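Local coordinates for lysozyme inhibitor LprI-like N-terminal domain-containing protein (Burkholderia thailandensis, PDB 6AR7) that is of unknown function but is made with a signal peptide and belongs to the LprI family, so it may inhibit lysozyme, at residues Val201-Gly204 with Glu205-Asp208; His159-Phe162 with Asp163-Tyr167; Arg147-Pro150 with Cys151-Ala155; Arg77-Gln80 with Glu81-Arg84; Gln55-Gly58 with Glu59-Ala63. One frame throughout, in Å; residues are numbered along the deposited sequence.

All five contacts are local, within a turn or two of backbone, and the chain around them is mostly helical, with no strand. Contacts 1, 2 and 3 lie close together in the C-terminal part of the chain: contact 3, the surface loop with the disulfide Cys-151, lies against contact 1 at the start of helix 203-223 and touches contact 2 on helix 155-174. Contacts 4 and 5 sit on helices 73-101 and 42-70, consecutive in the chain, and meet where Gln-83 packs on Val-60. Contacts 1 and 3 are surface sites dominated by charge and capping. Contacts 2, 4 and 5 are partly buried, each with one side turned to neighbouring helices and a polar side facing outward.

Contact 1. Residues Val201-Gly204 with Glu205-Asp208; sequences VSEG and ERVD
Glu-203 and Arg-206 lie three residues apart in the first turn of helix 203-223, and their charged ends meet nearly at right angles, the carboxylate and guanidinium planes standing 82° apart. OE1 of Glu-203 sits at the guanidinium edge, in its plane, and takes the NH1 proton of Arg-206 on its syn lone pair at 3.2 Å, a straight hydrogen bond within a salt bridge. Arg-206 runs extended from CG to NE. Glu-203 instead bends at its second torsion (chi2 69°), which brings its carboxylate across the arginine stem, with OE1 3.4 Å from CD of Arg-206. The guanidinium is also anchored outside this turn, where NH1 donates to the carbonyl oxygen of Arg-149.

Ser-202 is the N-cap. Its OG stands between backbone N and carbonyl carbon (chi1 72°) and accepts from N of Glu-205 at 3.1 Å. CG of Glu-205 presses equally close to that OG. A water accepts from Ser-202 N, 2.9 Å away, and lies beside the Glu-205 carboxylate, although that last approach is too short to be trusted. Val-201, just ahead of the cap, crosses the Glu-205 side chain at about a right angle, their CB atoms 3.8 Å apart.

Acidic side chains in a first helical turn generally interact favourably with the helix dipole, and this may apply to Glu-203 and Glu-205. Here OE2 of Glu-203 also comes close to OD2 of Asp-154, which suggests that a proton may be shared between the two carboxylates and that Arg-206 offsets part of their charge.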
loop_
_atom_site.group_PDB
_atom_site.type_symbol
_atom_site.label_atom_id
_atom_site.label_comp_id
_atom_site.label_asym_id
_atom_site.label_seq_id
_atom_site.Cartn_x
_atom_site.Cartn_y
_atom_site.Cartn_z
ATOM N N VAL A 201 11.945 -3.940 -8.438
ATOM C CA VAL A 201 11.374 -2.757 -9.073
ATOM C C VAL A 201 12.480 -1.736 -9.319
ATOM O O VAL A 201 13.583 -1.827 -8.769
ATOM C CB VAL A 201 10.243 -2.133 -8.231
ATOM C CG1 VAL A 201 9.133 -3.156 -7.961
ATOM C CG2 VAL A 201 10.797 -1.587 -6.919
ATOM N N SER A 202 12.160 -0.742 -10.146
ATOM C CA SER A 202 13.108 0.308 -10.490
ATOM C C SER A 202 13.421 1.174 -9.271
ATOM O O SER A 202 12.722 1.152 -8.252
ATOM C CB SER A 202 12.556 1.190 -11.605
ATOM O OG SER A 202 11.503 2.021 -11.122
ATOM N N GLU A 203 14.508 1.936 -9.378
ATOM C CA GLU A 203 14.844 2.862 -8.306
ATOM C C GLU A 203 13.723 3.867 -8.096
ATOM O O GLU A 203 13.409 4.226 -6.955
ATOM C CB GLU A 203 16.174 3.566 -8.604
ATOM C CG GLU A 203 16.637 4.495 -7.475
ATOM C CD GLU A 203 17.067 3.754 -6.194
ATOM O OE1 GLU A 203 17.210 2.511 -6.216
ATOM O OE2 GLU A 203 17.261 4.422 -5.151
ATOM N N GLY A 204 13.091 4.320 -9.184
ATOM C CA GLY A 204 11.986 5.258 -9.052
ATOM C C GLY A 204 10.812 4.677 -8.284
ATOM O O GLY A 204 10.231 5.345 -7.424
ATOM N N GLU A 205 10.465 3.417 -8.561
ATOM C CA GLU A 205 9.389 2.764 -7.814
ATOM C C GLU A 205 9.787 2.514 -6.367
ATOM O O GLU A 205 8.935 2.546 -5.470
ATOM C CB GLU A 205 8.988 1.450 -8.491
ATOM C CG GLU A 205 8.621 1.636 -9.954
ATOM C CD GLU A 205 7.649 0.597 -10.466
ATOM O OE1 GLU A 205 6.730 0.225 -9.714
ATOM O OE2 GLU A 205 7.796 0.154 -11.620
ATOM N N ARG A 206 11.067 2.224 -6.125
ATOM C CA ARG A 206 11.547 2.117 -4.753
ATOM C C ARG A 206 11.286 3.419 -3.991
ATOM O O ARG A 206 10.731 3.407 -2.889
ATOM C CB ARG A 206 13.031 1.750 -4.770
ATOM C CG ARG A 206 13.723 1.743 -3.420
ATOM C CD ARG A 206 15.239 1.671 -3.633
ATOM N NE ARG A 206 15.929 1.238 -2.417
ATOM C CZ ARG A 206 17.242 1.065 -2.318
ATOM N NH1 ARG A 206 18.020 1.300 -3.370
ATOM N NH2 ARG A 206 17.778 0.666 -1.167
ATOM N N VAL A 207 11.624 4.554 -4.601
ATOM C CA VAL A 207 11.360 5.852 -3.986
ATOM C C VAL A 207 9.865 6.055 -3.755
ATOM O O VAL A 207 9.449 6.546 -2.698
ATOM C CB VAL A 207 11.958 6.975 -4.854
ATOM C CG1 VAL A 207 11.575 8.365 -4.308
ATOM C CG2 VAL A 207 13.502 6.821 -4.926
ATOM N N ASP A 208 9.035 5.683 -4.731
ATOM C CA ASP A 208 7.595 5.913 -4.599
ATOM C C ASP A 208 6.964 5.031 -3.525
ATOM O O ASP A 208 5.997 5.453 -2.880
ATOM C CB ASP A 208 6.908 5.709 -5.947
ATOM C CG ASP A 208 7.258 6.807 -6.942
ATOM O OD1 ASP A 208 7.644 7.909 -6.478
ATOM O OD2 ASP A 208 7.147 6.574 -8.170
HETATM O O HOH W 1 9.730 -1.271 -11.611
#

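Contact 2. Residues His159-Phe162 with Asp163-Tyr167; sequences HALF and DMNRY
Leu-161 and Met-164, a selenomethionine, form the packed side of this stretch of helix 155-174, an amphipathic helix of the all-helical fold. A bend at the third torsion of Met-164 (chi3 63°) brings its CE methyl to 4.0 Å from CD1 of Leu-161. Beyond this pair Met-164 reaches Val-214 and Leu-217 on helix 203-223 and Gln-187 and Trp-190 on helix 180-197, while Ala-160 rests on Ile-210.

The other side is polar and looser. Asp-163 places its CG over one face of the His-159 imidazole, with ring and carboxylate planes 67° apart. NE2 of His-159 is 3.3 Å from OD2 of Asp-163, but the angle is too poor for a hydrogen bond. The second carboxylate oxygen, OD1, lies at the edge of the Arg-166 guanidinium, in its plane, in a long salt bridge of 3.7 Å to NE. CD2 of Phe-162 is 4.0 Å from OD1 of Asp-163. Regular backbone bonds run along the helix, such as Asn-165 N to Leu-161 O at 3.0 Å. Over one face of the Arg-166 guanidinium, 3.5 Å above its plane and toward the rim, sits CE2 of Tyr-167.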
loop_
_atom_site.group_PDB
_atom_site.type_symbol
_atom_site.label_atom_id
_atom_site.label_comp_id
_atom_site.label_asym_id
_atom_site.label_seq_id
_atom_site.Cartn_x
_atom_site.Cartn_y
_atom_site.Cartn_z
ATOM N N HIS A 159 15.944 11.382 0.752
ATOM C CA HIS A 159 14.981 12.397 1.172
ATOM C C HIS A 159 13.655 11.767 1.596
ATOM O O HIS A 159 13.058 12.186 2.592
ATOM C CB HIS A 159 14.760 13.400 0.047
ATOM C CG HIS A 159 13.699 14.412 0.343
ATOM N ND1 HIS A 159 13.909 15.486 1.181
ATOM C CD2 HIS A 159 12.413 14.504 -0.071
ATOM C CE1 HIS A 159 12.804 16.206 1.257
ATOM N NE2 HIS A 159 11.880 15.628 0.511
ATOM N N ALA A 160 13.187 10.748 0.861
ATOM C CA ALA A 160 11.925 10.104 1.209
ATOM C C ALA A 160 12.042 9.375 2.535
ATOM O O ALA A 160 11.150 9.473 3.385
ATOM C CB ALA A 160 11.501 9.138 0.103
ATOM N N LEU A 161 13.170 8.693 2.749
ATOM C CA LEU A 161 13.427 8.038 4.028
ATOM C C LEU A 161 13.485 9.049 5.164
ATOM O O LEU A 161 12.977 8.795 6.263
ATOM C CB LEU A 161 14.748 7.270 3.962
ATOM C CG LEU A 161 14.985 6.189 5.008
ATOM C CD1 LEU A 161 13.904 5.130 4.848
ATOM C CD2 LEU A 161 16.364 5.591 4.824
ATOM N N PHE A 162 14.130 10.191 4.927
ATOM C CA PHE A 162 14.206 11.224 5.953
ATOM C C PHE A 162 12.810 11.696 6.355
ATOM O O PHE A 162 12.513 11.859 7.545
ATOM C CB PHE A 162 15.045 12.398 5.447
ATOM C CG PHE A 162 15.248 13.478 6.467
ATOM C CD1 PHE A 162 16.287 13.394 7.385
ATOM C CD2 PHE A 162 14.388 14.568 6.522
ATOM C CE1 PHE A 162 16.476 14.385 8.336
ATOM C CE2 PHE A 162 14.566 15.555 7.476
ATOM C CZ PHE A 162 15.618 15.461 8.382
ATOM N N ASP A 163 11.947 11.944 5.370
ATOM C CA ASP A 163 10.583 12.375 5.662
ATOM C C ASP A 163 9.799 11.292 6.387
ATOM O O ASP A 163 9.040 11.578 7.320
ATOM C CB ASP A 163 9.865 12.758 4.372
ATOM C CG ASP A 163 10.209 14.162 3.910
ATOM O OD1 ASP A 163 10.875 14.902 4.675
ATOM O OD2 ASP A 163 9.784 14.532 2.795
HETATM N N MSE A 164 9.966 10.046 5.971
HETATM C CA MSE A 164 9.250 8.951 6.598
HETATM C C MSE A 164 9.557 8.877 8.085
HETATM O O MSE A 164 8.653 8.811 8.902
HETATM C CB MSE A 164 9.605 7.632 5.945
HETATM C CG MSE A 164 8.508 6.614 6.091
HETATM SE SE MSE A 164 9.136 4.850 5.575
HETATM C CE MSE A 164 10.528 4.603 6.926
ATOM N N ASN A 165 10.845 8.890 8.433
ATOM C CA ASN A 165 11.204 8.775 9.840
ATOM C C ASN A 165 10.774 10.011 10.615
ATOM O O ASN A 165 10.413 9.909 11.792
ATOM C CB ASN A 165 12.697 8.486 9.977
ATOM C CG ASN A 165 13.050 7.089 9.468
ATOM O OD1 ASN A 165 12.328 6.126 9.751
ATOM N ND2 ASN A 165 14.142 6.975 8.707
ATOM N N ARG A 166 10.773 11.171 9.959
ATOM C CA ARG A 166 10.263 12.394 10.569
ATOM C C ARG A 166 8.786 12.260 10.925
ATOM O O ARG A 166 8.371 12.554 12.053
ATOM C CB ARG A 166 10.484 13.557 9.613
ATOM C CG ARG A 166 10.020 14.873 10.121
ATOM C CD ARG A 166 10.711 15.975 9.356
ATOM N NE ARG A 166 10.145 16.202 8.031
ATOM C CZ ARG A 166 9.095 16.984 7.803
ATOM N NH1 ARG A 166 8.491 17.600 8.815
ATOM N NH2 ARG A 166 8.650 17.153 6.567
ATOM N N TYR A 167 7.961 11.856 9.965
ATOM C CA TYR A 167 6.549 11.696 10.284
ATOM C C TYR A 167 6.309 10.491 11.187
ATOM O O TYR A 167 5.389 10.522 12.009
ATOM C CB TYR A 167 5.718 11.615 9.000
ATOM C CG TYR A 167 5.572 12.981 8.384
ATOM C CD1 TYR A 167 4.756 13.940 8.978
ATOM C CD2 TYR A 167 6.271 13.335 7.226
ATOM C CE1 TYR A 167 4.622 15.206 8.437
ATOM C CE2 TYR A 167 6.136 14.602 6.672
ATOM C CZ TYR A 167 5.310 15.533 7.285
ATOM O OH TYR A 167 5.166 16.790 6.748
#

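Contact 3. Residues Arg147-Pro150 with Cys151-Ala155; sequences RVRP and CMRDA
Arg-149 lays its NH1 over one face of the Arg-153 guanidinium, 3.2 Å above the plane and offset toward the rim. The two flat groups are tilted 40° to one another, so this is a slanted overlap of like charges and not a parallel stack. NH1 of Arg-149 is 3.4 Å from CZ of Arg-153, and each arginine arrives by a bend at its third torsion (chi3 73° in Arg-149, 69° in Arg-153). Two donors this close cannot bond each other. The pair lies at the surface, where solvent would probably screen its charge.

Alongside this pair the backbone tightens into a short 3-10 turn. N of Arg-153 donates to O of Pro-150 at 3.1 Å, the three-residue spacing of that turn, with the donor well above the carbonyl plane. One step on, N of Asp-154 bonds to O of Cys-151, also at 3.1 Å. CB of Pro-150 lies 4.2 Å from CG of Met-152, a selenomethionine modelled in two conformers, so this touch is doubtful.

The turn ends in Asp-154, the N-cap of the next helix, whose OD1 accepts from N of Ala-156. Cys-151 is joined by a disulfide to Cys-157 in that helix and rests on Leu-161 there. The loop thus leads from helix 107-136 into helix 155-174, and it also packs on helix 203-223, Cys-151 against Arg-206 and Asp-154 against Val-207.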
loop_
_atom_site.group_PDB
_atom_site.type_symbol
_atom_site.label_atom_id
_atom_site.label_comp_id
_atom_site.label_asym_id
_atom_site.label_seq_id
_atom_site.Cartn_x
_atom_site.Cartn_y
_atom_site.Cartn_z
ATOM N N ARG A 147 20.692 -6.071 -8.225
ATOM C CA ARG A 147 21.369 -5.858 -6.953
ATOM C C ARG A 147 20.793 -4.657 -6.208
ATOM O O ARG A 147 20.297 -3.700 -6.804
ATOM C CB ARG A 147 22.872 -5.664 -7.171
ATOM N N VAL A 148 20.876 -4.714 -4.885
ATOM C CA VAL A 148 20.322 -3.679 -4.026
ATOM C C VAL A 148 21.428 -2.677 -3.690
ATOM O O VAL A 148 22.377 -2.988 -2.968
ATOM C CB VAL A 148 19.716 -4.293 -2.759
ATOM C CG1 VAL A 148 19.433 -3.218 -1.741
ATOM C CG2 VAL A 148 18.442 -5.062 -3.113
ATOM N N ARG A 149 21.310 -1.491 -4.215
ATOM C CA ARG A 149 22.218 -0.439 -3.801
ATOM C C ARG A 149 21.658 0.251 -2.565
ATOM O O ARG A 149 20.434 0.342 -2.400
ATOM C CB ARG A 149 22.401 0.584 -4.919
ATOM C CG ARG A 149 22.632 -0.028 -6.289
ATOM C CD ARG A 149 22.637 1.028 -7.385
ATOM N NE ARG A 149 23.853 1.841 -7.365
ATOM C CZ ARG A 149 24.990 1.497 -7.962
ATOM N NH1 ARG A 149 26.049 2.295 -7.896
ATOM N NH2 ARG A 149 25.068 0.347 -8.622
ATOM N N PRO A 150 22.526 0.728 -1.681
ATOM C CA PRO A 150 22.040 1.419 -0.480
ATOM C C PRO A 150 21.199 2.637 -0.830
ATOM O O PRO A 150 21.523 3.401 -1.743
ATOM C CB PRO A 150 23.327 1.817 0.254
ATOM C CG PRO A 150 24.356 0.877 -0.242
ATOM C CD PRO A 150 23.959 0.390 -1.603
ATOM N N CYS A 151 20.134 2.832 -0.051
ATOM C CA CYS A 151 19.235 3.956 -0.262
ATOM C C CYS A 151 19.976 5.286 -0.245
ATOM O O CYS A 151 19.600 6.220 -0.960
ATOM C CB CYS A 151 18.140 3.906 0.808
ATOM S SG CYS A 151 16.879 5.190 0.771
HETATM N N MSE A 152 21.064 5.364 0.501
HETATM C CA MSE A 152 21.716 6.653 0.660
HETATM C C MSE A 152 22.526 7.092 -0.564
HETATM O O MSE A 152 22.890 8.248 -0.647
HETATM C CB MSE A 152 22.602 6.647 1.899
HETATM C CG MSE A 152 23.758 5.698 1.837
HETATM SE SE MSE A 152 24.910 6.007 3.359
HETATM C CE MSE A 152 24.202 7.736 3.902
ATOM N N ARG A 153 22.741 6.204 -1.543
ATOM C CA ARG A 153 23.370 6.636 -2.790
ATOM C C ARG A 153 22.440 7.523 -3.602
ATOM O O ARG A 153 22.902 8.266 -4.477
ATOM C CB ARG A 153 23.792 5.457 -3.669
ATOM C CG ARG A 153 24.760 4.506 -3.027
ATOM C CD ARG A 153 25.527 3.661 -4.056
ATOM N NE ARG A 153 26.453 4.492 -4.822
ATOM C CZ ARG A 153 27.559 4.048 -5.415
ATOM N NH1 ARG A 153 27.893 2.767 -5.345
ATOM N NH2 ARG A 153 28.332 4.892 -6.083
ATOM N N ASP A 154 21.140 7.402 -3.385
ATOM C CA ASP A 154 20.141 8.084 -4.191
ATOM C C ASP A 154 19.505 9.173 -3.332
ATOM O O ASP A 154 18.728 8.874 -2.417
ATOM C CB ASP A 154 19.116 7.067 -4.697
ATOM C CG ASP A 154 17.959 7.705 -5.471
ATOM O OD1 ASP A 154 18.009 8.906 -5.806
ATOM O OD2 ASP A 154 16.968 6.995 -5.727
ATOM N N ALA A 155 19.794 10.437 -3.659
ATOM C CA ALA A 155 19.213 11.547 -2.906
ATOM C C ALA A 155 17.683 11.474 -2.852
ATOM O O ALA A 155 17.081 11.849 -1.835
ATOM C CB ALA A 155 19.672 12.883 -3.505
#

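Contact 4. Residues Arg77-Gln80 with Glu81-Arg84; sequences RGWQ and ESQR
Ser-82 turns its hydroxyl back onto the helix carbonyl of Trp-79: OG donates to O at 2.7 Å. The rotation behind it is chi1 85°, which holds OG between the backbone N and the carbonyl carbon of Ser-82. The same oxygen also accepts from N of Gln-83 at 2.8 Å, so two donors grip it. OG further lies 3.5 Å from CE3 of the Trp-79 indole, meeting the ring at a slant. The hydroxyl and OE1 of Gln-83 both bond NH2 of Arg-124, and NE1 of Trp-79 bonds OH of Tyr-135, all on helix 107-136.

On the exposed side Arg-84 doubles back. A bend at its third torsion (chi3 -60°) lays the guanidinium flat over O of Gln-80, which sits 3.7 Å above the plane, over its centre. In that plane, at its edge, NH2 of Arg-84 donates to OE1 of Glu-81 in a salt bridge of 2.9 Å, on the anti side of the carboxylate. A water bridges NH2 of Arg-84 to OE1 of Gln-80, 3.0 Å from each. Glu-81 bends at chi2 to bring OE1 across, while its OE2 pairs with NE of Arg-85.

Trp-79, Ser-82 and Gln-83 form the buried face of helix 73-101. The serine bond to a carbonyl one turn back is a common way for a helix to bury a hydroxyl, here in the all-helical bundle, where helix 73-101 runs antiparallel to helix 42-70 and packs on helices 107-136 and 180-197.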
loop_
_atom_site.group_PDB
_atom_site.type_symbol
_atom_site.label_atom_id
_atom_site.label_comp_id
_atom_site.label_asym_id
_atom_site.label_seq_id
_atom_site.Cartn_x
_atom_site.Cartn_y
_atom_site.Cartn_z
ATOM N N ARG A 77 10.332 -16.269 -7.237
ATOM C CA ARG A 77 10.586 -16.422 -5.807
ATOM C C ARG A 77 10.665 -15.067 -5.116
ATOM O O ARG A 77 10.179 -14.912 -3.990
ATOM C CB ARG A 77 11.873 -17.216 -5.572
ATOM C CG ARG A 77 11.759 -18.677 -5.961
ATOM C CD ARG A 77 12.992 -19.474 -5.544
ATOM N NE ARG A 77 14.126 -19.222 -6.425
ATOM C CZ ARG A 77 14.353 -19.896 -7.547
ATOM N NH1 ARG A 77 13.520 -20.859 -7.919
ATOM N NH2 ARG A 77 15.408 -19.605 -8.296
ATOM N N GLY A 78 11.287 -14.083 -5.774
ATOM C CA GLY A 78 11.339 -12.741 -5.218
ATOM C C GLY A 78 9.960 -12.145 -5.002
ATOM O O GLY A 78 9.674 -11.576 -3.946
ATOM N N TRP A 79 9.084 -12.252 -6.007
ATOM C CA TRP A 79 7.737 -11.700 -5.845
ATOM C C TRP A 79 6.934 -12.498 -4.828
ATOM O O TRP A 79 6.139 -11.923 -4.069
ATOM C CB TRP A 79 7.009 -11.640 -7.190
ATOM C CG TRP A 79 7.414 -10.441 -7.981
ATOM C CD1 TRP A 79 8.373 -10.389 -8.953
ATOM C CD2 TRP A 79 6.890 -9.109 -7.864
ATOM N NE1 TRP A 79 8.485 -9.108 -9.438
ATOM C CE2 TRP A 79 7.578 -8.307 -8.794
ATOM C CE3 TRP A 79 5.909 -8.518 -7.060
ATOM C CZ2 TRP A 79 7.317 -6.945 -8.939
ATOM C CZ3 TRP A 79 5.650 -7.169 -7.212
ATOM C CH2 TRP A 79 6.347 -6.399 -8.147
ATOM N N GLN A 80 7.126 -13.823 -4.795
ATOM C CA GLN A 80 6.452 -14.627 -3.783
ATOM C C GLN A 80 6.838 -14.157 -2.396
ATOM O O GLN A 80 5.990 -14.065 -1.500
ATOM C CB GLN A 80 6.785 -16.107 -3.955
ATOM C CG GLN A 80 6.143 -16.713 -5.184
ATOM C CD GLN A 80 6.533 -18.162 -5.370
ATOM O OE1 GLN A 80 7.671 -18.540 -5.098
ATOM N NE2 GLN A 80 5.605 -18.973 -5.861
ATOM N N GLU A 81 8.115 -13.842 -2.209
ATOM C CA GLU A 81 8.554 -13.294 -0.939
ATOM C C GLU A 81 7.895 -11.945 -0.673
ATOM O O GLU A 81 7.410 -11.692 0.439
ATOM C CB GLU A 81 10.078 -13.153 -0.941
ATOM C CG GLU A 81 10.636 -12.542 0.336
ATOM C CD GLU A 81 10.387 -13.378 1.577
ATOM O OE1 GLU A 81 10.200 -14.606 1.462
ATOM O OE2 GLU A 81 10.344 -12.789 2.673
ATOM N N SER A 82 7.831 -11.082 -1.693
ATOM C CA SER A 82 7.223 -9.766 -1.505
ATOM C C SER A 82 5.757 -9.888 -1.096
ATOM O O SER A 82 5.277 -9.129 -0.243
ATOM C CB SER A 82 7.364 -8.935 -2.781
ATOM O OG SER A 82 6.319 -9.209 -3.697
ATOM N N GLN A 83 5.041 -10.862 -1.666
ATOM C CA GLN A 83 3.622 -11.001 -1.344
ATOM C C GLN A 83 3.429 -11.518 0.074
ATOM O O GLN A 83 2.528 -11.068 0.787
ATOM C CB GLN A 83 2.930 -11.925 -2.353
ATOM C CG GLN A 83 1.395 -12.033 -2.162
ATOM C CD GLN A 83 0.650 -10.747 -2.497
ATOM O OE1 GLN A 83 1.236 -9.738 -2.921
ATOM N NE2 GLN A 83 -0.657 -10.770 -2.287
ATOM N N ARG A 84 4.267 -12.461 0.504
ATOM C CA ARG A 84 4.201 -12.896 1.891
ATOM C C ARG A 84 4.419 -11.709 2.830
ATOM O O ARG A 84 3.724 -11.565 3.843
ATOM C CB ARG A 84 5.255 -13.978 2.135
ATOM C CG ARG A 84 4.822 -15.417 1.790
ATOM C CD ARG A 84 5.877 -16.467 2.217
ATOM N NE ARG A 84 7.196 -16.299 1.588
ATOM C CZ ARG A 84 7.579 -16.863 0.440
ATOM N NH1 ARG A 84 6.752 -17.651 -0.229
ATOM N NH2 ARG A 84 8.799 -16.641 -0.040
HETATM O O HOH W 2 8.922 -18.426 -2.409
#

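Contact 5. Residues Gln55-Gly58 with Glu59-Ala63; sequences QWQG and EVDAA
Trp-56 and Glu-59 meet at a slant, CE3 of the indole lying 4.1 Å from CB of Glu-59, with the ring and carboxylate planes 71° apart. Two more flat groups, the amide of Gln-57 and the carboxylate of Asp-61, are turned 50° against each other. NE2 of Gln-57 reaches both oxygens of Asp-61, and both bonds are weak. The one to OD2 is straight but long, at 3.4 Å. The other, to OD1, is shorter at 3.2 Å but strongly bent. Gln-57 reaches this position by a bend at its second torsion (chi2 59°), and NE2 also brushes CG1 of Val-60 at 3.8 Å.

This is one continuous amphipathic piece of helix 42-70, stitched by bonds four residues apart, such as N of Val-60 to O of Trp-56 at 2.9 Å. Its buried side, Trp-56 and Val-60, packs on Ala-125 of helix 107-136, and Trp-56 also meets Ile-26 on helix 25-34. The indole is fixed at its N-H as well, NE1 bonding OD1 of Asp-27.

On the outer side a water donates to O of Gln-55 at 2.8 Å and, weakly, to OE2 of Glu-59. That oxygen has come round because Glu-59 folds at chi2, and the other, OE1, forms a salt bridge with NH2 of Arg-129. CG of Asp-61 also lies 3.5 Å from O of Gln-57.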
loop_
_atom_site.group_PDB
_atom_site.type_symbol
_atom_site.label_atom_id
_atom_site.label_comp_id
_atom_site.label_asym_id
_atom_site.label_seq_id
_atom_site.Cartn_x
_atom_site.Cartn_y
_atom_site.Cartn_z
ATOM N N GLN A 55 -12.986 -5.700 -4.923
ATOM C CA GLN A 55 -12.697 -6.000 -6.322
ATOM C C GLN A 55 -11.211 -5.830 -6.616
ATOM O O GLN A 55 -10.610 -6.690 -7.270
ATOM C CB GLN A 55 -13.563 -5.127 -7.226
ATOM C CG GLN A 55 -15.043 -5.559 -7.154
ATOM C CD GLN A 55 -15.982 -4.546 -7.740
ATOM O OE1 GLN A 55 -15.651 -3.865 -8.697
ATOM N NE2 GLN A 55 -17.177 -4.454 -7.175
ATOM N N TRP A 56 -10.586 -4.771 -6.078
ATOM C CA TRP A 56 -9.142 -4.630 -6.234
ATOM C C TRP A 56 -8.392 -5.788 -5.585
ATOM O O TRP A 56 -7.348 -6.201 -6.090
ATOM C CB TRP A 56 -8.660 -3.303 -5.657
ATOM C CG TRP A 56 -8.882 -2.198 -6.598
ATOM C CD1 TRP A 56 -9.751 -1.151 -6.446
ATOM C CD2 TRP A 56 -8.284 -2.039 -7.897
ATOM N NE1 TRP A 56 -9.713 -0.338 -7.561
ATOM C CE2 TRP A 56 -8.822 -0.865 -8.463
ATOM C CE3 TRP A 56 -7.341 -2.771 -8.627
ATOM C CZ2 TRP A 56 -8.436 -0.394 -9.709
ATOM C CZ3 TRP A 56 -6.958 -2.301 -9.866
ATOM C CH2 TRP A 56 -7.508 -1.126 -10.398
ATOM N N GLN A 57 -8.889 -6.313 -4.467
ATOM C CA GLN A 57 -8.216 -7.452 -3.860
ATOM C C GLN A 57 -8.293 -8.674 -4.779
ATOM O O GLN A 57 -7.344 -9.461 -4.870
ATOM C CB GLN A 57 -8.818 -7.740 -2.488
ATOM C CG GLN A 57 -8.202 -8.957 -1.775
ATOM C CD GLN A 57 -6.706 -8.813 -1.558
ATOM O OE1 GLN A 57 -6.248 -7.834 -0.970
ATOM N NE2 GLN A 57 -5.936 -9.797 -2.024
ATOM N N GLY A 58 -9.394 -8.830 -5.501
ATOM C CA GLY A 58 -9.440 -9.882 -6.501
ATOM C C GLY A 58 -8.409 -9.679 -7.596
ATOM O O GLY A 58 -7.835 -10.646 -8.111
ATOM N N GLU A 59 -8.147 -8.419 -7.963
ATOM C CA GLU A 59 -7.140 -8.176 -8.990
ATOM C C GLU A 59 -5.733 -8.403 -8.451
ATOM O O GLU A 59 -4.840 -8.821 -9.201
ATOM C CB GLU A 59 -7.287 -6.767 -9.559
ATOM C CG GLU A 59 -8.585 -6.606 -10.342
ATOM C CD GLU A 59 -8.712 -7.657 -11.442
ATOM O OE1 GLU A 59 -7.857 -7.656 -12.356
ATOM O OE2 GLU A 59 -9.642 -8.499 -11.373
ATOM N N VAL A 60 -5.520 -8.148 -7.163
ATOM C CA VAL A 60 -4.251 -8.511 -6.536
ATOM C C VAL A 60 -4.011 -10.003 -6.687
ATOM O O VAL A 60 -2.954 -10.442 -7.152
ATOM C CB VAL A 60 -4.246 -8.108 -5.049
ATOM C CG1 VAL A 60 -3.069 -8.757 -4.323
ATOM C CG2 VAL A 60 -4.205 -6.578 -4.879
ATOM N N ASP A 61 -5.009 -10.808 -6.324
ATOM C CA ASP A 61 -4.824 -12.252 -6.350
ATOM C C ASP A 61 -4.631 -12.768 -7.769
ATOM O O ASP A 61 -3.814 -13.666 -7.995
ATOM C CB ASP A 61 -5.999 -12.933 -5.651
ATOM C CG ASP A 61 -6.033 -12.619 -4.158
ATOM O OD1 ASP A 61 -4.949 -12.352 -3.605
ATOM O OD2 ASP A 61 -7.115 -12.635 -3.534
ATOM N N ALA A 62 -5.349 -12.197 -8.737
ATOM C CA ALA A 62 -5.241 -12.651 -10.118
ATOM C C ALA A 62 -3.927 -12.216 -10.746
ATOM O O ALA A 62 -3.330 -12.968 -11.528
ATOM C CB ALA A 62 -6.409 -12.127 -10.946
ATOM N N ALA A 63 -3.513 -10.972 -10.497
ATOM C CA ALA A 63 -2.243 -10.516 -11.045
ATOM C C ALA A 63 -1.093 -11.290 -10.417
ATOM O O ALA A 63 -0.158 -11.695 -11.112
ATOM C CB ALA A 63 -2.075 -9.015 -10.843
HETATM O O HOH W 3 -11.729 -8.817 -8.758
#